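Local structure of Hth-type dhaklm operon transcriptional activator DHAS (Lactococcus lactis, 2IU5) at residues 79-93 with 118-132. The protein activates transcription of the dhaKLM operon, in complex with DhaQ and in response to dihydroxyacetone, by binding an inverted repeat at the promoter as a homodimer. The protein carries 1 engineered substitution. Numbering follows the deposited sequence.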
loop_
_atom_site.group_PDB
_atom_site.type_symbol
_atom_site.label_atom_id
_atom_site.label_comp_id
_atom_site.label_asym_id
_atom_site.label_seq_id
_atom_site.Cartn_x
_atom_site.Cartn_y
_atom_site.Cartn_z
ATOM N N TYR A 79 -8.117 26.690 8.401
ATOM C CA TYR A 79 -6.723 26.978 8.296
ATOM C C TYR A 79 -5.894 25.765 8.648
ATOM O O TYR A 79 -4.926 25.497 7.955
ATOM C CB TYR A 79 -6.334 28.137 9.205
ATOM C CG TYR A 79 -5.027 28.777 8.815
ATOM C CD1 TYR A 79 -4.971 29.655 7.739
ATOM C CD2 TYR A 79 -3.859 28.513 9.516
ATOM C CE1 TYR A 79 -3.782 30.251 7.369
ATOM C CE2 TYR A 79 -2.662 29.109 9.149
ATOM C CZ TYR A 79 -2.639 29.975 8.074
ATOM O OH TYR A 79 -1.462 30.582 7.692
ATOM N N TYR A 80 -6.239 25.034 9.701
ATOM C CA TYR A 80 -5.425 23.871 10.060
ATOM C C TYR A 80 -6.324 22.686 10.294
ATOM O O TYR A 80 -6.788 22.410 11.406
ATOM C CB TYR A 80 -4.438 24.129 11.215
ATOM C CG TYR A 80 -3.531 22.959 11.591
ATOM C CD1 TYR A 80 -2.302 22.764 10.964
ATOM C CD2 TYR A 80 -3.907 22.044 12.579
ATOM C CE1 TYR A 80 -1.464 21.688 11.309
ATOM C CE2 TYR A 80 -3.088 20.978 12.927
ATOM C CZ TYR A 80 -1.866 20.801 12.292
ATOM O OH TYR A 80 -1.064 19.738 12.652
ATOM N N GLY A 81 -6.561 21.989 9.199
ATOM C CA GLY A 81 -7.685 21.104 9.182
ATOM C C GLY A 81 -7.374 19.629 9.072
ATOM O O GLY A 81 -8.286 18.827 9.244
ATOM N N TRP A 82 -6.132 19.231 8.792
ATOM C CA TRP A 82 -5.949 17.856 8.354
ATOM C C TRP A 82 -6.302 16.830 9.421
ATOM O O TRP A 82 -6.789 15.749 9.080
ATOM C CB TRP A 82 -4.584 17.588 7.765
ATOM C CG TRP A 82 -3.437 17.473 8.707
ATOM C CD1 TRP A 82 -2.558 18.449 8.995
ATOM C CD2 TRP A 82 -3.039 16.320 9.476
ATOM N NE1 TRP A 82 -1.613 17.996 9.905
ATOM C CE2 TRP A 82 -1.895 16.693 10.209
ATOM C CE3 TRP A 82 -3.539 15.022 9.614
ATOM C CZ2 TRP A 82 -1.235 15.819 11.070
ATOM C CZ3 TRP A 82 -2.870 14.143 10.478
ATOM C CH2 TRP A 82 -1.734 14.552 11.190
ATOM N N GLN A 83 -6.059 17.169 10.689
ATOM C CA GLN A 83 -6.324 16.182 11.733
ATOM C C GLN A 83 -7.831 15.978 11.836
ATOM O O GLN A 83 -8.289 14.846 12.003
ATOM C CB GLN A 83 -5.726 16.574 13.089
ATOM C CG GLN A 83 -4.207 16.691 13.003
ATOM C CD GLN A 83 -3.548 16.852 14.345
ATOM O OE1 GLN A 83 -3.998 16.292 15.352
ATOM N NE2 GLN A 83 -2.468 17.624 14.367
ATOM N N ASN A 84 -8.603 17.058 11.732
ATOM C CA ASN A 84 -10.072 16.933 11.745
ATOM C C ASN A 84 -10.558 16.207 10.489
ATOM O O ASN A 84 -11.466 15.380 10.535
ATOM C CB ASN A 84 -10.705 18.330 11.860
ATOM C CG ASN A 84 -10.430 18.977 13.209
ATOM O OD1 ASN A 84 -10.268 18.261 14.192
ATOM N ND2 ASN A 84 -10.374 20.317 13.272
ATOM N N GLU A 85 -9.953 16.503 9.348
ATOM C CA GLU A 85 -10.366 15.832 8.118
ATOM C C GLU A 85 -10.111 14.337 8.134
ATOM O O GLU A 85 -10.952 13.531 7.695
ATOM C CB GLU A 85 -9.671 16.489 6.925
ATOM C CG GLU A 85 -10.234 17.880 6.747
ATOM C CD GLU A 85 -9.194 18.921 6.389
ATOM O OE1 GLU A 85 -8.065 18.533 6.002
ATOM O OE2 GLU A 85 -9.516 20.126 6.495
ATOM N N LEU A 86 -8.954 13.941 8.640
ATOM C CA LEU A 86 -8.667 12.527 8.784
ATOM C C LEU A 86 -9.705 11.837 9.662
ATOM O O LEU A 86 -10.191 10.761 9.292
ATOM C CB LEU A 86 -7.255 12.327 9.336
ATOM C CG LEU A 86 -6.959 10.880 9.708
ATOM C CD1 LEU A 86 -7.020 9.957 8.474
ATOM C CD2 LEU A 86 -5.553 10.862 10.358
ATOM N N LEU A 87 -10.049 12.424 10.801
ATOM C CA LEU A 87 -11.078 11.843 11.671
ATOM C C LEU A 87 -12.388 11.688 10.908
ATOM O O LEU A 87 -13.010 10.622 10.929
ATOM C CB LEU A 87 -11.289 12.678 12.930
ATOM C CG LEU A 87 -12.416 12.178 13.833
ATOM C CD1 LEU A 87 -12.113 10.754 14.304
ATOM C CD2 LEU A 87 -12.556 13.163 15.007
ATOM N N LEU A 88 -12.821 12.740 10.230
ATOM C CA LEU A 88 -14.096 12.642 9.501
ATOM C C LEU A 88 -14.057 11.634 8.361
ATOM O O LEU A 88 -15.048 10.942 8.093
ATOM C CB LEU A 88 -14.575 14.019 9.049
ATOM C CG LEU A 88 -14.844 14.923 10.269
ATOM C CD1 LEU A 88 -15.472 16.230 9.839
ATOM C CD2 LEU A 88 -15.717 14.237 11.343
ATOM N N LEU A 89 -12.927 11.529 7.685
ATOM C CA LEU A 89 -12.773 10.487 6.677
ATOM C C LEU A 89 -12.874 9.073 7.268
ATOM O O LEU A 89 -13.587 8.197 6.732
ATOM C CB LEU A 89 -11.442 10.717 5.967
ATOM C CG LEU A 89 -11.135 9.793 4.812
ATOM C CD1 LEU A 89 -12.230 9.856 3.761
ATOM C CD2 LEU A 89 -9.777 10.126 4.206
ATOM N N LEU A 90 -12.175 8.802 8.371
ATOM C CA LEU A 90 -12.296 7.489 9.003
ATOM C C LEU A 90 -13.734 7.199 9.436
ATOM O O LEU A 90 -14.231 6.091 9.237
ATOM C CB LEU A 90 -11.345 7.358 10.203
ATOM C CG LEU A 90 -9.876 7.452 9.796
ATOM C CD1 LEU A 90 -8.986 7.432 11.058
ATOM C CD2 LEU A 90 -9.465 6.337 8.823
ATOM N N ARG A 91 -14.399 8.180 10.032
ATOM C CA ARG A 91 -15.793 8.023 10.409
ATOM C C ARG A 91 -16.692 7.745 9.210
ATOM O O ARG A 91 -17.597 6.920 9.297
ATOM C CB ARG A 91 -16.287 9.269 11.126
ATOM C CG ARG A 91 -15.841 9.302 12.557
ATOM C CD ARG A 91 -16.555 10.364 13.387
ATOM N NE ARG A 91 -15.959 10.340 14.702
ATOM C CZ ARG A 91 -16.046 11.346 15.562
ATOM N NH1 ARG A 91 -16.714 12.445 15.217
ATOM N NH2 ARG A 91 -15.474 11.246 16.746
ATOM N N TYR A 92 -16.456 8.426 8.101
ATOM C CA TYR A 92 -17.237 8.230 6.887
ATOM C C TYR A 92 -17.058 6.810 6.394
ATOM O O TYR A 92 -18.029 6.136 6.008
ATOM C CB TYR A 92 -16.756 9.229 5.838
ATOM C CG TYR A 92 -17.228 8.928 4.420
ATOM C CD1 TYR A 92 -18.498 9.305 3.991
ATOM C CD2 TYR A 92 -16.389 8.275 3.521
ATOM C CE1 TYR A 92 -18.919 9.032 2.688
ATOM C CE2 TYR A 92 -16.790 7.996 2.228
ATOM C CZ TYR A 92 -18.054 8.377 1.824
ATOM O OH TYR A 92 -18.410 8.080 0.534
ATOM N N LEU A 93 -15.820 6.327 6.399
ATOM C CA LEU A 93 -15.556 4.969 5.909
ATOM C C LEU A 93 -16.179 3.939 6.840
ATOM O O LEU A 93 -16.682 2.906 6.373
ATOM C CB LEU A 93 -14.054 4.703 5.734
ATOM C CG LEU A 93 -13.471 5.610 4.650
ATOM C CD1 LEU A 93 -11.954 5.469 4.701
ATOM C CD2 LEU A 93 -13.972 5.226 3.270
ATOM N N TRP A 118 -5.999 9.055 -0.610
ATOM C CA TRP A 118 -5.051 9.147 0.506
ATOM C C TRP A 118 -3.879 10.032 0.159
ATOM O O TRP A 118 -3.374 10.771 1.023
ATOM C CB TRP A 118 -4.611 7.752 0.990
ATOM C CG TRP A 118 -5.749 7.047 1.654
ATOM C CD1 TRP A 118 -6.404 5.944 1.195
ATOM C CD2 TRP A 118 -6.382 7.395 2.905
ATOM N NE1 TRP A 118 -7.394 5.585 2.069
ATOM C CE2 TRP A 118 -7.410 6.454 3.124
ATOM C CE3 TRP A 118 -6.184 8.406 3.850
ATOM C CZ2 TRP A 118 -8.228 6.495 4.250
ATOM C CZ3 TRP A 118 -7.005 8.442 4.974
ATOM C CH2 TRP A 118 -8.010 7.495 5.158
ATOM N N GLU A 119 -3.441 9.967 -1.094
ATOM C CA GLU A 119 -2.408 10.889 -1.535
ATOM C C GLU A 119 -2.877 12.338 -1.437
ATOM O O GLU A 119 -2.083 13.219 -1.089
ATOM C CB GLU A 119 -1.890 10.519 -2.918
ATOM C CG GLU A 119 -1.127 9.190 -2.890
ATOM C CD GLU A 119 -0.597 8.755 -4.226
ATOM O OE1 GLU A 119 -1.034 9.294 -5.275
ATOM O OE2 GLU A 119 0.274 7.850 -4.207
ATOM N N ASN A 120 -4.155 12.562 -1.737
ATOM C CA ASN A 120 -4.674 13.929 -1.706
ATOM C C ASN A 120 -4.678 14.368 -0.236
ATOM O O ASN A 120 -4.336 15.509 0.069
ATOM C CB ASN A 120 -6.083 13.957 -2.306
ATOM C CG ASN A 120 -6.065 13.883 -3.833
ATOM O OD1 ASN A 120 -5.024 13.982 -4.465
ATOM N ND2 ASN A 120 -7.244 13.702 -4.417
ATOM N N LEU A 121 -5.055 13.456 0.659
ATOM C CA LEU A 121 -5.031 13.776 2.093
ATOM C C LEU A 121 -3.601 14.130 2.518
ATOM O O LEU A 121 -3.384 15.149 3.181
ATOM C CB LEU A 121 -5.597 12.624 2.924
ATOM C CG LEU A 121 -5.526 12.924 4.428
ATOM C CD1 LEU A 121 -6.230 14.207 4.867
ATOM C CD2 LEU A 121 -5.921 11.747 5.277
ATOM N N LEU A 122 -2.611 13.318 2.138
ATOM C CA LEU A 122 -1.229 13.666 2.515
ATOM C C LEU A 122 -0.763 15.016 1.952
ATOM O O LEU A 122 -0.049 15.757 2.608
ATOM C CB LEU A 122 -0.238 12.548 2.188
ATOM C CG LEU A 122 0.035 11.556 3.314
ATOM C CD1 LEU A 122 0.845 12.214 4.424
ATOM C CD2 LEU A 122 -1.250 10.926 3.831
ATOM N N ASP A 123 -1.181 15.330 0.726
ATOM C CA ASP A 123 -0.853 16.615 0.125
ATOM C C ASP A 123 -1.411 17.716 1.028
ATOM O O ASP A 123 -0.724 18.710 1.259
ATOM C CB ASP A 123 -1.396 16.684 -1.309
ATOM C CG ASP A 123 -0.543 15.876 -2.289
ATOM O OD1 ASP A 123 0.560 15.437 -1.897
ATOM O OD2 ASP A 123 -0.974 15.680 -3.441
ATOM N N LYS A 124 -2.632 17.507 1.518
ATOM C CA LYS A 124 -3.293 18.444 2.460
ATOM C C LYS A 124 -2.548 18.564 3.800
ATOM O O LYS A 124 -2.415 19.667 4.345
ATOM C CB LYS A 124 -4.735 17.978 2.691
ATOM C CG LYS A 124 -5.567 18.831 3.656
ATOM C CD LYS A 124 -5.720 20.227 3.125
ATOM C CE LYS A 124 -7.010 20.870 3.645
ATOM N NZ LYS A 124 -6.881 21.126 5.104
ATOM N N VAL A 125 -2.071 17.440 4.330
ATOM C CA VAL A 125 -1.240 17.450 5.540
ATOM C C VAL A 125 -0.029 18.354 5.365
ATOM O O VAL A 125 0.261 19.234 6.193
ATOM C CB VAL A 125 -0.811 16.002 5.890
ATOM C CG1 VAL A 125 0.166 15.997 7.050
ATOM C CG2 VAL A 125 -2.034 15.174 6.232
ATOM N N ILE A 126 0.694 18.141 4.269
ATOM C CA ILE A 126 1.867 18.962 3.976
ATOM C C ILE A 126 1.500 20.445 3.854
ATOM O O ILE A 126 2.131 21.282 4.480
ATOM C CB ILE A 126 2.517 18.467 2.683
ATOM C CG1 ILE A 126 3.040 17.040 2.888
ATOM C CG2 ILE A 126 3.628 19.404 2.267
ATOM C CD1 ILE A 126 4.188 16.911 3.880
ATOM N N PHE A 127 0.484 20.744 3.043
ATOM C CA PHE A 127 -0.086 22.095 2.816
ATOM C C PHE A 127 -0.336 22.759 4.169
ATOM O O PHE A 127 0.102 23.872 4.397
ATOM C CB PHE A 127 -1.419 21.874 2.076
ATOM C CG PHE A 127 -2.150 23.107 1.570
ATOM C CD1 PHE A 127 -1.644 23.886 0.535
ATOM C CD2 PHE A 127 -3.365 23.471 2.133
ATOM C CE1 PHE A 127 -2.344 25.012 0.086
ATOM C CE2 PHE A 127 -4.065 24.579 1.695
ATOM C CZ PHE A 127 -3.553 25.354 0.667
ATOM N N ASP A 128 -1.047 22.052 5.054
ATOM C CA ASP A 128 -1.442 22.658 6.330
ATOM C C ASP A 128 -0.243 22.838 7.255
ATOM O O ASP A 128 -0.127 23.833 7.959
ATOM C CB ASP A 128 -2.479 21.800 7.056
ATOM C CG ASP A 128 -3.867 21.880 6.449
ATOM O OD1 ASP A 128 -4.090 22.684 5.519
ATOM O OD2 ASP A 128 -4.790 21.135 6.884
ATOM N N GLN A 129 0.663 21.866 7.260
ATOM C CA GLN A 129 1.832 21.977 8.115
ATOM C C GLN A 129 2.693 23.173 7.727
ATOM O O GLN A 129 3.207 23.872 8.580
ATOM C CB GLN A 129 2.630 20.675 8.079
ATOM C CG GLN A 129 2.006 19.523 8.841
ATOM C CD GLN A 129 1.731 19.757 10.315
ATOM O OE1 GLN A 129 0.699 19.291 10.818
ATOM N NE2 GLN A 129 2.623 20.458 11.013
ATOM N N GLU A 130 2.845 23.408 6.432
ATOM C CA GLU A 130 3.692 24.496 5.968
ATOM C C GLU A 130 3.118 25.852 6.340
ATOM O O GLU A 130 3.840 26.849 6.364
ATOM C CB GLU A 130 3.862 24.389 4.459
ATOM C CG GLU A 130 4.771 23.205 4.110
ATOM C CD GLU A 130 5.382 23.320 2.729
ATOM O OE1 GLU A 130 4.730 23.892 1.827
ATOM O OE2 GLU A 130 6.520 22.835 2.553
ATOM N N LYS A 131 1.818 25.877 6.626
ATOM C CA LYS A 131 1.195 27.107 7.135
ATOM C C LYS A 131 1.565 27.341 8.602
ATOM O O LYS A 131 1.690 28.482 9.053
ATOM C CB LYS A 131 -0.335 27.075 6.974
ATOM C CG LYS A 131 -0.865 27.196 5.549
ATOM C CD LYS A 131 -2.253 26.554 5.365
ATOM C CE LYS A 131 -3.341 27.596 5.166
ATOM N NZ LYS A 131 -4.509 27.094 4.378
ATOM N N LYS A 132 1.736 26.257 9.346
ATOM C CA LYS A 132 1.952 26.328 10.786
ATOM C C LYS A 132 3.422 26.561 11.164
ATOM O O LYS A 132 3.723 27.353 12.058
ATOM C CB LYS A 132 1.405 25.040 11.403
ATOM C CG LYS A 132 1.238 25.093 12.901
ATOM C CD LYS A 132 0.401 23.928 13.392
ATOM C CE LYS A 132 -1.038 24.340 13.642
ATOM N NZ LYS A 132 -1.195 25.789 13.970
HETATM O O HOH W 1 -2.255 25.464 9.142
#
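W82, in the first turn of helix 82-95, lies against V125 and Q129 of helix 110-132. Its CB sits between V125 CG2 and D128 OD2. With chi1 at 75°, CG stands between the backbone N and the carbonyl carbon, and the indole is sandwiched: on one face V125 CG2 touches CG, CE3 and, at 3.6 Å, W82 CD2, while CD1 lies beside V125 CA and CE2 beside V125 CG1; Q83 CG covers the opposite face. At the edge, W82 NE1 donates to Q129 OE1 (2.8 Å), a nearly straight bond at 170° in the ring plane and on a lone pair of the amide. The same oxygen accepts a hydrogen bond from Y80 OH at 2.6 Å; a buried glutamine, neutral and fixed through NE2 by Y135, suits the place because its amide oxygen can serve both a phenol O-H and an indole N-H. K132 CE makes a CH-pi contact over the Y80 ring, 3.4 Å from its centroid, and K132 NZ adds a cation-pi contact over that face.

Beside the indole, a buried salt-bridge network joins E85, K124 and D128. K124, its chain bent at chi2 and chi4, brings NZ to E85 OE1 (3.0 Å) and D128 OD2 (2.7 Å), each on a syn lone pair; E85 OE2 also meets N76. D128 OD2 further accepts a hydrogen bond from G81 N, above the carboxylate plane. Lysine between the two acids probably offsets their mutual repulsion.

Farther along, contacts become apolar: L89 CD2 lies over a face of W118, L86 CD1 meets that ring's edge and L121 CD2, and L89 also touches F69 and L72 of helix 57-73. Segments 82-93 and 118-132 run nearly antiparallel at 158°, axes 10.1 Å apart at closest approach, as neighbours in the all-helical C-terminal domain of a TetR-family regulator.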